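Long-range contact in avidin-related protein 2 (Gallus gallus, PDB 1WBI), which binds biotin inside an avidin-type beta-barrel and assembles, like avidin, into a tetramer: residues A4-S8 with S89-V93. Numbering follows the deposited sequence.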
loop_
_atom_site.group_PDB
_atom_site.type_symbol
_atom_site.label_atom_id
_atom_site.label_comp_id
_atom_site.label_asym_id
_atom_site.label_seq_id
_atom_site.Cartn_x
_atom_site.Cartn_y
_atom_site.Cartn_z
ATOM N N ALA A 4 -6.937 1.310 -33.834
ATOM C CA ALA A 4 -6.999 1.258 -32.347
ATOM C C ALA A 4 -6.386 2.518 -31.736
ATOM O O ALA A 4 -5.376 3.045 -32.219
ATOM C CB ALA A 4 -6.291 0.025 -31.819
ATOM N N ARG A 5 -7.005 2.988 -30.658
ATOM C CA ARG A 5 -6.520 4.152 -29.932
ATOM C C ARG A 5 -5.355 3.786 -29.034
ATOM O O ARG A 5 -5.319 2.693 -28.461
ATOM C CB ARG A 5 -7.609 4.704 -28.987
ATOM C CG ARG A 5 -8.503 5.748 -29.549
ATOM C CD ARG A 5 -9.585 6.092 -28.590
ATOM N NE ARG A 5 -9.111 6.763 -27.372
ATOM C CZ ARG A 5 -9.513 7.963 -26.951
ATOM N NH1 ARG A 5 -10.372 8.695 -27.658
ATOM N NH2 ARG A 5 -9.007 8.464 -25.832
ATOM N N LYS A 6 -4.445 4.723 -28.841
ATOM C CA LYS A 6 -3.440 4.599 -27.776
ATOM C C LYS A 6 -4.152 4.457 -26.435
ATOM O O LYS A 6 -5.167 5.101 -26.187
ATOM C CB LYS A 6 -2.517 5.821 -27.764
ATOM C CG LYS A 6 -1.632 5.964 -28.982
ATOM C CD LYS A 6 -0.617 4.845 -29.166
ATOM C CE LYS A 6 0.271 5.113 -30.375
ATOM N NZ LYS A 6 1.421 4.148 -30.351
ATOM N N CYS A 7 -3.604 3.633 -25.566
ATOM C CA CYS A 7 -4.162 3.376 -24.232
ATOM C C CYS A 7 -5.544 2.709 -24.228
ATOM O O CYS A 7 -6.245 2.702 -23.193
ATOM C CB CYS A 7 -4.119 4.632 -23.347
ATOM S SG CYS A 7 -2.491 5.091 -22.899
ATOM N N SER A 8 -5.934 2.092 -25.343
ATOM C CA SER A 8 -6.928 0.995 -25.270
ATOM C C SER A 8 -6.171 -0.187 -24.729
ATOM O O SER A 8 -5.091 -0.516 -25.210
ATOM C CB SER A 8 -7.504 0.629 -26.635
ATOM O OG SER A 8 -8.376 -0.482 -26.517
ATOM N N SER A 89 6.209 10.276 -28.802
ATOM C CA SER A 89 6.535 9.305 -29.855
ATOM C C SER A 89 5.478 8.216 -29.983
ATOM O O SER A 89 5.615 7.316 -30.817
ATOM C CB SER A 89 7.865 8.636 -29.553
ATOM O OG SER A 89 7.713 7.587 -28.605
ATOM N N GLY A 90 4.458 8.258 -29.118
ATOM C CA GLY A 90 3.436 7.252 -29.165
ATOM C C GLY A 90 3.669 6.068 -28.235
ATOM O O GLY A 90 2.893 5.123 -28.252
ATOM N N LYS A 91 4.737 6.098 -27.430
ATOM C CA LYS A 91 5.003 4.961 -26.554
ATOM C C LYS A 91 4.082 4.968 -25.334
ATOM O O LYS A 91 4.027 5.951 -24.597
ATOM C CB LYS A 91 6.469 4.916 -26.121
ATOM C CG LYS A 91 6.772 3.705 -25.238
ATOM C CD LYS A 91 8.204 3.702 -24.744
ATOM C CE LYS A 91 8.467 2.518 -23.818
ATOM N NZ LYS A 91 7.681 2.618 -22.589
ATOM N N GLU A 92 3.378 3.868 -25.156
ATOM C CA GLU A 92 2.450 3.633 -24.029
ATOM C C GLU A 92 3.170 2.983 -22.846
ATOM O O GLU A 92 3.920 2.008 -22.998
ATOM C CB GLU A 92 1.282 2.735 -24.427
ATOM C CG GLU A 92 0.417 3.313 -25.549
ATOM C CD GLU A 92 -0.221 2.270 -26.378
ATOM O OE1 GLU A 92 0.538 1.546 -27.036
ATOM O OE2 GLU A 92 -1.449 2.142 -26.364
ATOM N N VAL A 93 2.913 3.487 -21.659
ATOM C CA VAL A 93 3.379 2.820 -20.432
ATOM C C VAL A 93 2.217 2.759 -19.442
ATOM O O VAL A 93 1.540 3.784 -19.201
ATOM C CB VAL A 93 4.534 3.559 -19.774
ATOM C CG1 VAL A 93 4.950 2.893 -18.494
ATOM C CG2 VAL A 93 5.717 3.666 -20.738
HETATM O O HOH W 1 0.551 1.509 -29.832
#
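A polar contact at one end of the avidin barrel sets the N-terminal loop ahead of strand 11-15 against the turn that leads into strand 92-101. At its centre is the carboxylate of Glu-92, reaching across from the first residue of that strand. Residues Arg-5 to Ser-8 form a type II beta turn, closed by Ser-8 N to Arg-5 O at 3.2 Å, and the turn leaves the amide of Cys-7 pointing at the strand. Cys-7 N donates to Glu-92 OE2 at 2.7 Å, almost in line with the acceptor (172°). The other oxygen is engaged too, in a salt bridge from Glu-92 OE1 to Arg-123 of strand 114-123, so one acid ties the turn to the last strand.

Lys-6 folds its aliphatic chain along the Glu-92 side chain, with Lys-6 CD 3.8 Å from Glu-92 CD. Its ammonium goes to the backbone instead, Lys-6 NZ to Gly-90 O at 2.7 Å; at 4.3 Å from Glu-92 OE1, Lys-6 NZ makes no salt bridge, and a water spans the gap, 2.8 Å from each of these two atoms. The backbone at Gly-90 (phi 93°, psi 3°) calls for glycine: a CB would jam against the preceding carbonyl O and crowd Lys-6 NZ. From the same turn, the Cys-7 to Cys-84 disulfide, also found in chicken avidin, links the loop to strand 77-86 of the family's eight-stranded antiparallel barrel.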